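Long-range contacts in lytic Polysaccharide Monooxygenase (PDB 6Z5Y), which probably cleaves pectin oxidatively at a copper site, as the secreted monooxygenase domain of a larger protein used by an oomycete pathogen in plant infection: residues A[1-6]-A[89-94]; A[147-152]-A[162-167]; A[98-103]-A[113-118]. All blocks are in the same frame, centred on the assembly; numbering follows the deposited sequence. Where two conformers were deposited one is given.

The three contacts lie side by side in a two-sheet beta fold. Interactions 1 and 2 meet at the copper: the first brings His1 to the metal and the second brings Tyr164, whose OH stands 3.1 Å from His1 N. Interactions 1 and 2 are also joined by a probable hydrogen bond, Ile4 N to Asn166 OD1 (2.8 Å), which links the small sheet to the large one. Interaction 3 continues the large sheet from interaction 2, with Glu101 N 2.9 Å from Tyr148 O. It borders the site through the chain next to His96, the remaining ligand, and its Gly98 is about 11 Å from the copper. Ile94 of interaction 1 packs against its helix.

Interaction 1: A[1-6]-A[89-94]; sequences HGYIAK and TFSRGI. With CU (copper (II) ion), chain C.
Ser91 and Tyr3 both swing their first side-chain bond between the backbone N and the carbonyl carbon (chi1 66° for Ser91 OG, 55° for Tyr3 CG). Ser91 OG accepts a hydrogen bond from Tyr3 N at 3.1 Å. Separately, Ser91 CB sits over the centre of the Tyr3 ring, a CH-pi contact with CB 3.5 Å from the ring centroid. The phenol oxygen at the far end of that ring is held by Lys15.

The motif alongside is a classic beta bulge between strand 4-6 and the antiparallel strand 88-90. Thr89 O accepts twice, from Ala5 N at 2.8 Å and from Lys6 N at 3.2 Å, the first nearly in line with the carbonyl bond and the second on a lone pair. Thr89 N answers with a bond of 2.8 Å to Lys6 O. Two residues thus face one, and the register shifts by one residue between Ile4 and Lys6.

The Phe90 ring lies against the main chain of residues 1-3, with Tyr3 N above one face, offset toward the rim. Its CZ touches Gly2 C, and a side-chain carbon at Gly2 would run into the ring at CE2. Arg92 runs next to His1 O with its CD.

The principle illustrated is how an N-terminus becomes a ligand. His1 holds the copper by ND1 at 1.9 Å and by its terminal N at 2.2 Å, the two-pronged half of the histidine brace of lytic polysaccharide monooxygenases, with His96 supplying the third nitrogen. Just behind the metal-bound residue, one water donates to both His1 O and Gly93 O, reaching the latter at 2.7 Å.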
loop_
_atom_site.group_PDB
_atom_site.type_symbol
_atom_site.label_atom_id
_atom_site.label_comp_id
_atom_site.label_asym_id
_atom_site.label_seq_id
_atom_site.Cartn_x
_atom_site.Cartn_y
_atom_site.Cartn_z
ATOM N N HIS A 1 8.421 5.132 -3.362
ATOM C CA HIS A 1 8.724 5.360 -1.954
ATOM C C HIS A 1 7.577 6.074 -1.247
ATOM O O HIS A 1 6.771 6.775 -1.880
ATOM C CB HIS A 1 10.039 6.092 -1.802
ATOM C CG HIS A 1 11.209 5.201 -2.135
ATOM N ND1 HIS A 1 11.357 4.592 -3.385
ATOM C CD2 HIS A 1 12.244 4.774 -1.384
ATOM C CE1 HIS A 1 12.463 3.874 -3.375
ATOM N NE2 HIS A 1 13.035 3.979 -2.164
ATOM N N GLY A 2 7.554 5.947 0.053
ATOM C CA GLY A 2 6.562 6.632 0.871
ATOM C C GLY A 2 5.904 5.703 1.866
ATOM O O GLY A 2 5.947 4.480 1.735
ATOM N N TYR A 3 5.226 6.314 2.833
ATOM C CA TYR A 3 4.463 5.618 3.873
ATOM C C TYR A 3 3.205 6.445 4.122
ATOM O O TYR A 3 3.224 7.679 3.958
ATOM C CB TYR A 3 5.294 5.398 5.156
ATOM C CG TYR A 3 5.894 6.648 5.739
ATOM C CD1 TYR A 3 7.131 7.106 5.291
ATOM C CD2 TYR A 3 5.238 7.417 6.679
ATOM C CE1 TYR A 3 7.678 8.296 5.748
ATOM C CE2 TYR A 3 5.791 8.586 7.164
ATOM C CZ TYR A 3 6.997 9.026 6.683
ATOM O OH TYR A 3 7.523 10.222 7.071
ATOM N N ILE A 4 2.190 5.818 4.684
ATOM C CA ILE A 4 1.065 6.606 5.216
ATOM C C ILE A 4 1.563 7.354 6.442
ATOM O O ILE A 4 2.075 6.736 7.400
ATOM C CB ILE A 4 -0.152 5.732 5.503
ATOM C CG1 ILE A 4 -0.760 5.264 4.185
ATOM C CG2 ILE A 4 -1.155 6.487 6.366
ATOM C CD1 ILE A 4 -2.013 4.450 4.345
ATOM N N ALA A 5 1.431 8.664 6.397
ATOM C CA ALA A 5 1.934 9.559 7.440
ATOM C C ALA A 5 0.838 10.004 8.399
ATOM O O ALA A 5 1.172 10.361 9.546
ATOM C CB ALA A 5 2.597 10.750 6.813
ATOM N N LYS A 6 -0.393 10.038 7.968
ATOM C CA LYS A 6 -1.550 10.391 8.798
ATOM C C LYS A 6 -2.639 9.412 8.430
ATOM O O LYS A 6 -3.033 9.363 7.280
ATOM C CB LYS A 6 -1.949 11.815 8.473
ATOM C CG LYS A 6 -2.903 12.428 9.450
ATOM C CD LYS A 6 -3.144 13.886 9.180
ATOM C CE LYS A 6 -3.990 14.530 10.245
ATOM N NZ LYS A 6 -4.424 15.871 9.814
ATOM N N THR A 89 -3.298 10.248 4.619
ATOM C CA THR A 89 -2.355 11.089 3.882
ATOM C C THR A 89 -1.019 10.380 3.756
ATOM O O THR A 89 -0.470 9.914 4.754
ATOM C CB THR A 89 -2.178 12.431 4.578
ATOM O OG1 THR A 89 -3.461 13.003 4.791
ATOM C CG2 THR A 89 -1.355 13.388 3.765
ATOM N N PHE A 90 -0.500 10.337 2.539
ATOM C CA PHE A 90 0.817 9.750 2.298
ATOM C C PHE A 90 1.906 10.724 2.726
ATOM O O PHE A 90 1.696 11.942 2.876
ATOM C CB PHE A 90 0.956 9.388 0.821
ATOM C CG PHE A 90 1.787 8.158 0.522
ATOM C CD1 PHE A 90 1.619 6.982 1.227
ATOM C CD2 PHE A 90 2.695 8.188 -0.516
ATOM C CE1 PHE A 90 2.324 5.836 0.888
ATOM C CE2 PHE A 90 3.361 7.030 -0.871
ATOM C CZ PHE A 90 3.200 5.866 -0.165
ATOM N N SER A 91 3.117 10.208 2.835
ATOM C CA SER A 91 4.255 11.009 3.328
ATOM C C SER A 91 4.794 11.926 2.233
ATOM O O SER A 91 5.536 12.853 2.574
ATOM C CB SER A 91 5.362 10.107 3.851
ATOM O OG SER A 91 5.928 9.341 2.794
ATOM N N ARG A 92 4.433 11.674 0.987
ATOM C CA ARG A 92 4.947 12.384 -0.181
ATOM C C ARG A 92 3.963 12.105 -1.295
ATOM O O ARG A 92 2.901 11.474 -1.071
ATOM C CB ARG A 92 6.379 11.922 -0.501
ATOM C CG ARG A 92 6.476 10.424 -0.766
ATOM C CD ARG A 92 7.755 10.020 -1.483
ATOM N NE ARG A 92 8.935 10.389 -0.698
ATOM C CZ ARG A 92 10.126 10.680 -1.209
ATOM N NH1 ARG A 92 10.336 10.600 -2.500
ATOM N NH2 ARG A 92 11.064 11.079 -0.387
ATOM N N GLY A 93 4.290 12.543 -2.495
ATOM C CA GLY A 93 3.528 12.148 -3.671
ATOM C C GLY A 93 3.848 10.741 -4.091
ATOM O O GLY A 93 4.878 10.173 -3.664
ATOM N N ILE A 94 3.019 10.207 -4.958
ATOM C CA ILE A 94 3.200 8.834 -5.454
ATOM C C ILE A 94 3.823 8.872 -6.857
ATOM O O ILE A 94 3.226 9.478 -7.758
ATOM C CB ILE A 94 1.867 8.075 -5.432
ATOM C CG1 ILE A 94 1.335 7.915 -4.012
ATOM C CG2 ILE A 94 2.023 6.753 -6.156
ATOM C CD1 ILE A 94 -0.076 7.387 -3.951
HETATM CU CU CU C . 10.045 4.627 -4.765
HETATM O O HOH W 1 6.337 7.982 -4.318
#

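Interaction 2: A[147-152]-A[162-167]; sequences FYWLAL and QAYKNC
Trp149 and Tyr164 face one another as an offset stack, the six-membered ring of the indole and the phenol ring having centroids 4.5 Å apart and planes inclined at 29°. Trp149 CZ3 lies over the centre of the tyrosine ring, whereas Tyr164 CE1 meets the indole face nearer its rim. Ala151 CB touches that same indole face and also reaches the edge of the tyrosine ring, 3.7 Å from Tyr164 CE1. With CG anti to the backbone N (chi1 177°), the indole is carried alongside its neighbour on the paired strand.

The frame is the antiparallel hairpin of strands 143-155 and 158-170, central to the larger sheet. Phe147 with Asn166, Trp149 with Tyr164 and Ala151 with Gln162 are hydrogen-bonded pairs, each closed by two backbone bonds; Trp149 N to Tyr164 O, for instance, spans 2.9 Å. Phe147 and Asn166 lie side by side, Phe147 CD2 being 3.7 Å from Asn166 OD1, an oxygen that accepts from Ile4 N. On the opposite face Tyr148 CD2 rests against Lys165 CG at 3.9 Å. The ends of these two side chains are held elsewhere, Tyr148 OH by Asp61 and Lys165 NZ by the carbonyls of Phe66 and Glu68.

Tyr164 OH donates to Gln162 OE1 over 2.7 Å, approaching from 50° above the amide plane. The same oxygen is also hydrogen-bonded with His1 N, and the nearest atom of the Tyr164 side chain is about 3 Å from the copper, consistent with the hairpin holding a tyrosine oxygen at the axial side of the metal, as in related monooxygenases.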
loop_
_atom_site.group_PDB
_atom_site.type_symbol
_atom_site.label_atom_id
_atom_site.label_comp_id
_atom_site.label_asym_id
_atom_site.label_seq_id
_atom_site.Cartn_x
_atom_site.Cartn_y
_atom_site.Cartn_z
ATOM N N PHE A 147 -1.783 -0.863 5.086
ATOM C CA PHE A 147 -1.574 -0.335 3.722
ATOM C C PHE A 147 -0.713 -1.311 2.967
ATOM O O PHE A 147 0.313 -1.783 3.509
ATOM C CB PHE A 147 -0.886 1.022 3.820
ATOM C CG PHE A 147 -0.485 1.641 2.512
ATOM C CD1 PHE A 147 -1.459 2.052 1.624
ATOM C CD2 PHE A 147 0.842 1.745 2.137
ATOM C CE1 PHE A 147 -1.080 2.663 0.427
ATOM C CE2 PHE A 147 1.216 2.331 0.943
ATOM C CZ PHE A 147 0.251 2.789 0.089
ATOM N N TYR A 148 -1.085 -1.567 1.734
ATOM C CA TYR A 148 -0.309 -2.401 0.806
ATOM C C TYR A 148 -0.205 -1.656 -0.508
ATOM O O TYR A 148 -1.237 -1.199 -1.029
ATOM C CB TYR A 148 -1.001 -3.728 0.572
ATOM C CG TYR A 148 -1.203 -4.592 1.787
ATOM C CD1 TYR A 148 -2.272 -4.422 2.638
ATOM C CD2 TYR A 148 -0.303 -5.618 2.073
ATOM C CE1 TYR A 148 -2.420 -5.250 3.763
ATOM C CE2 TYR A 148 -0.437 -6.444 3.172
ATOM C CZ TYR A 148 -1.498 -6.255 4.023
ATOM O OH TYR A 148 -1.696 -7.069 5.121
ATOM N N TRP A 149 0.979 -1.657 -1.069
ATOM C CA TRP A 149 1.209 -1.015 -2.373
ATOM C C TRP A 149 2.212 -1.886 -3.128
ATOM O O TRP A 149 3.310 -2.159 -2.620
ATOM C CB TRP A 149 1.741 0.404 -2.187
ATOM C CG TRP A 149 2.086 1.182 -3.417
ATOM C CD1 TRP A 149 1.536 1.087 -4.657
ATOM C CD2 TRP A 149 3.037 2.254 -3.464
ATOM N NE1 TRP A 149 2.115 2.004 -5.490
ATOM C CE2 TRP A 149 3.013 2.763 -4.775
ATOM C CE3 TRP A 149 3.876 2.846 -2.515
ATOM C CZ2 TRP A 149 3.831 3.834 -5.163
ATOM C CZ3 TRP A 149 4.686 3.882 -2.903
ATOM C CH2 TRP A 149 4.669 4.374 -4.202
ATOM N N LEU A 150 1.804 -2.342 -4.300
ATOM C CA LEU A 150 2.713 -3.046 -5.218
ATOM C C LEU A 150 3.108 -2.071 -6.303
ATOM O O LEU A 150 2.330 -1.796 -7.233
ATOM C CB LEU A 150 2.000 -4.249 -5.795
ATOM C CG LEU A 150 2.899 -5.151 -6.631
ATOM C CD1 LEU A 150 3.849 -5.905 -5.745
ATOM C CD2 LEU A 150 2.124 -6.055 -7.536
ATOM N N ALA A 151 4.296 -1.484 -6.125
ATOM C CA ALA A 151 4.807 -0.515 -7.091
ATOM C C ALA A 151 5.494 -1.274 -8.208
ATOM O O ALA A 151 6.199 -2.271 -7.997
ATOM C CB ALA A 151 5.756 0.428 -6.416
ATOM N N LEU A 152 5.234 -0.829 -9.416
ATOM C CA LEU A 152 5.792 -1.386 -10.663
ATOM C C LEU A 152 6.778 -0.346 -11.190
ATOM O O LEU A 152 6.385 0.818 -11.396
ATOM C CB LEU A 152 4.654 -1.632 -11.654
ATOM C CG LEU A 152 3.466 -2.422 -11.119
ATOM C CD1 LEU A 152 2.351 -2.406 -12.153
ATOM C CD2 LEU A 152 3.868 -3.855 -10.778
ATOM N N GLN A 162 8.130 -3.538 -6.312
ATOM C CA GLN A 162 8.515 -3.078 -4.978
ATOM C C GLN A 162 7.293 -3.212 -4.073
ATOM O O GLN A 162 6.206 -2.776 -4.426
ATOM C CB GLN A 162 8.973 -1.642 -4.997
ATOM C CG GLN A 162 10.249 -1.435 -5.780
ATOM C CD GLN A 162 10.531 0.022 -6.030
ATOM O OE1 GLN A 162 9.722 0.904 -5.756
ATOM N NE2 GLN A 162 11.691 0.288 -6.582
ATOM N N ALA A 163 7.486 -3.797 -2.912
ATOM C CA ALA A 163 6.408 -3.988 -1.946
ATOM C C ALA A 163 6.543 -2.960 -0.854
ATOM O O ALA A 163 7.557 -2.945 -0.154
ATOM C CB ALA A 163 6.472 -5.369 -1.350
ATOM N N TYR A 164 5.459 -2.209 -0.639
ATOM C CA TYR A 164 5.379 -1.267 0.481
ATOM C C TYR A 164 4.233 -1.750 1.363
ATOM O O TYR A 164 3.124 -2.012 0.878
ATOM C CB TYR A 164 5.116 0.154 -0.013
ATOM C CG TYR A 164 6.200 0.702 -0.893
ATOM C CD1 TYR A 164 6.205 0.419 -2.237
ATOM C CD2 TYR A 164 7.223 1.487 -0.377
ATOM C CE1 TYR A 164 7.197 0.892 -3.068
ATOM C CE2 TYR A 164 8.251 1.938 -1.201
ATOM C CZ TYR A 164 8.218 1.653 -2.554
ATOM O OH TYR A 164 9.230 2.106 -3.370
ATOM N N LYS A 165 4.500 -1.826 2.663
ATOM C CA LYS A 165 3.529 -2.243 3.652
ATOM C C LYS A 165 3.658 -1.358 4.865
ATOM O O LYS A 165 4.760 -1.130 5.358
ATOM C CB LYS A 165 3.762 -3.696 4.063
ATOM C CG LYS A 165 3.342 -4.711 3.029
ATOM C CD LYS A 165 3.770 -6.119 3.349
ATOM C CE LYS A 165 5.204 -6.363 2.949
ATOM N NZ LYS A 165 5.702 -7.651 3.496
ATOM N N ASN A 166 2.492 -0.947 5.387
ATOM C CA ASN A 166 2.450 -0.290 6.704
ATOM C C ASN A 166 1.365 -0.969 7.533
ATOM O O ASN A 166 0.327 -1.389 7.003
ATOM C CB ASN A 166 2.081 1.190 6.596
ATOM C CG ASN A 166 2.926 2.037 5.675
ATOM O OD1 ASN A 166 2.410 3.043 5.181
ATOM N ND2 ASN A 166 4.199 1.730 5.490
ATOM N N CYS A 167 1.581 -0.992 8.829
ATOM C CA CYS A 167 0.587 -1.369 9.839
ATOM C C CYS A 167 0.554 -0.192 10.808
ATOM O O CYS A 167 1.601 0.152 11.334
ATOM C CB CYS A 167 0.975 -2.637 10.596
ATOM S SG CYS A 167 0.999 -4.069 9.509
#

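Interaction 3: A[98-103]-A[113-118]; sequences GPCEIW and DDCQSA
Cys100 and Cys115 are joined by a disulfide, SG to SG 2.0 Å, and the bridge twists with a left-handed torsion of -98°. Cys115 was modelled in two conformers, of which one is described. Two hydrogen bonds flank the bridge. Cys115 N donates to Gly98 O at 3.0 Å, and in return Gly98 N donates to Asp114 OD1, also at 3.0 Å and met nearly along the C-O bond of the carboxylate. A water extends the grip on Gly98 O: it donates to that carbonyl at 2.8 Å and accepts from Gln116 N at 2.9 Å, so that two amides at the start of the helix are turned to one oxygen, one directly and one through solvent. Pro99 lies against the backbone of Asp113, its CB 3.7 Å from Asp113 O.

The carboxylate of Asp114 does two jobs. CG stands anti to the backbone N (chi1 -180°), and while OD1 serves Gly98, OD2 accepts from Ser117 OG at 2.7 Å and, weakly, from Ser117 N. The negative group sits at the N-terminal end of the helix, where the helix dipole would be expected to favour it.

A second shell holds this one. Asn112 OD1 accepts from Asp114 N, Phe44 of helix 36-47 packs on Pro99, and Cys100 rests on Phe147 and Trp149 of the neighbouring strand. The outcome is an N-capped helix, with Asp114 as the cap, following the hairpin of strands 100-104 and 107-112 and fastened by a disulfide to the first strand of that hairpin, just beyond the copper ligand His96.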
loop_
_atom_site.group_PDB
_atom_site.type_symbol
_atom_site.label_atom_id
_atom_site.label_comp_id
_atom_site.label_asym_id
_atom_site.label_seq_id
_atom_site.Cartn_x
_atom_site.Cartn_y
_atom_site.Cartn_z
ATOM N N GLY A 98 0.991 1.368 -9.977
ATOM C CA GLY A 98 0.619 0.056 -9.426
ATOM C C GLY A 98 -0.484 0.159 -8.383
ATOM O O GLY A 98 -0.806 1.254 -7.905
ATOM N N PRO A 99 -1.062 -0.988 -8.032
ATOM C CA PRO A 99 -2.225 -1.001 -7.161
ATOM C C PRO A 99 -1.856 -0.796 -5.689
ATOM O O PRO A 99 -0.798 -1.216 -5.214
ATOM C CB PRO A 99 -2.778 -2.415 -7.374
ATOM C CG PRO A 99 -1.549 -3.238 -7.723
ATOM C CD PRO A 99 -0.706 -2.309 -8.570
ATOM N N CYS A 100 -2.795 -0.210 -4.967
ATOM C CA CYS A 100 -2.643 -0.058 -3.521
ATOM C C CYS A 100 -4.012 -0.150 -2.883
ATOM O O CYS A 100 -5.075 -0.062 -3.535
ATOM C CB CYS A 100 -1.870 1.189 -3.122
ATOM S SG CYS A 100 -2.802 2.718 -3.017
ATOM N N GLU A 101 -3.991 -0.359 -1.568
ATOM C CA GLU A 101 -5.222 -0.548 -0.818
ATOM C C GLU A 101 -4.969 -0.299 0.655
ATOM O O GLU A 101 -3.849 -0.410 1.151
ATOM C CB GLU A 101 -5.805 -1.922 -1.098
ATOM C CG GLU A 101 -4.882 -3.040 -0.695
ATOM C CD GLU A 101 -5.210 -4.369 -1.349
ATOM O OE1 GLU A 101 -5.259 -4.420 -2.602
ATOM O OE2 GLU A 101 -5.326 -5.365 -0.635
ATOM N N ILE A 102 -6.055 0.017 1.337
ATOM C CA ILE A 102 -6.072 0.250 2.802
ATOM C C ILE A 102 -7.141 -0.646 3.393
ATOM O O ILE A 102 -8.300 -0.659 2.903
ATOM C CB ILE A 102 -6.343 1.713 3.133
ATOM C CG1 ILE A 102 -5.285 2.629 2.541
ATOM C CG2 ILE A 102 -6.429 1.913 4.648
ATOM C CD1 ILE A 102 -5.585 4.111 2.626
ATOM N N TRP A 103 -6.776 -1.338 4.458
ATOM C CA TRP A 103 -7.671 -2.185 5.254
ATOM C C TRP A 103 -7.735 -1.665 6.673
ATOM O O TRP A 103 -6.737 -1.161 7.200
ATOM C CB TRP A 103 -7.127 -3.608 5.281
ATOM C CG TRP A 103 -7.095 -4.315 3.969
ATOM C CD1 TRP A 103 -6.255 -4.083 2.919
ATOM C CD2 TRP A 103 -7.911 -5.412 3.594
ATOM N NE1 TRP A 103 -6.508 -4.963 1.904
ATOM C CE2 TRP A 103 -7.522 -5.796 2.294
ATOM C CE3 TRP A 103 -8.919 -6.146 4.243
ATOM C CZ2 TRP A 103 -8.072 -6.892 1.641
ATOM C CZ3 TRP A 103 -9.466 -7.234 3.592
ATOM C CH2 TRP A 103 -9.049 -7.581 2.303
ATOM N N ASP A 113 -6.526 0.405 -8.637
ATOM C CA ASP A 113 -5.588 -0.348 -9.487
ATOM C C ASP A 113 -4.325 0.445 -9.802
ATOM O O ASP A 113 -3.295 -0.146 -10.207
ATOM C CB ASP A 113 -6.285 -0.716 -10.791
ATOM C CG ASP A 113 -7.411 -1.731 -10.612
ATOM O OD1 ASP A 113 -7.424 -2.447 -9.583
ATOM O OD2 ASP A 113 -8.235 -1.781 -11.527
ATOM N N ASP A 114 -4.375 1.757 -9.645
ATOM C CA ASP A 114 -3.185 2.583 -9.933
ATOM C C ASP A 114 -3.210 3.821 -9.040
ATOM O O ASP A 114 -3.724 4.864 -9.402
ATOM C CB ASP A 114 -3.095 2.993 -11.392
ATOM C CG ASP A 114 -1.856 3.837 -11.635
ATOM O OD1 ASP A 114 -0.794 3.452 -11.135
ATOM O OD2 ASP A 114 -1.970 4.849 -12.347
ATOM N N CYS A 115 -2.646 3.672 -7.864
ATOM C CA CYS A 115 -2.686 4.755 -6.889
ATOM C C CYS A 115 -2.005 6.023 -7.380
ATOM O O CYS A 115 -2.506 7.119 -7.048
ATOM C CB CYS A 115 -2.175 4.283 -5.541
ATOM S SG CYS A 115 -3.384 3.090 -4.921
ATOM N N GLN A 116 -1.005 5.911 -8.229
ATOM C CA GLN A 116 -0.313 7.081 -8.799
ATOM C C GLN A 116 -1.309 8.018 -9.490
ATOM O O GLN A 116 -1.194 9.231 -9.302
ATOM C CB GLN A 116 0.763 6.593 -9.762
ATOM C CG GLN A 116 1.554 7.719 -10.397
ATOM C CD GLN A 116 2.703 7.227 -11.237
ATOM O OE1 GLN A 116 3.854 7.446 -10.874
ATOM N NE2 GLN A 116 2.390 6.517 -12.318
ATOM N N SER A 117 -2.194 7.477 -10.313
ATOM C CA SER A 117 -3.128 8.326 -11.067
ATOM C C SER A 117 -4.312 8.722 -10.194
ATOM O O SER A 117 -4.895 9.757 -10.438
ATOM C CB SER A 117 -3.559 7.684 -12.359
ATOM O OG SER A 117 -4.132 6.409 -12.184
ATOM N N ALA A 118 -4.671 7.964 -9.180
ATOM C CA ALA A 118 -5.902 8.227 -8.411
ATOM C C ALA A 118 -5.688 9.264 -7.322
ATOM O O ALA A 118 -6.646 9.967 -6.996
ATOM C CB ALA A 118 -6.416 6.954 -7.823
HETATM O O HOH W 2 0.617 3.603 -7.694
#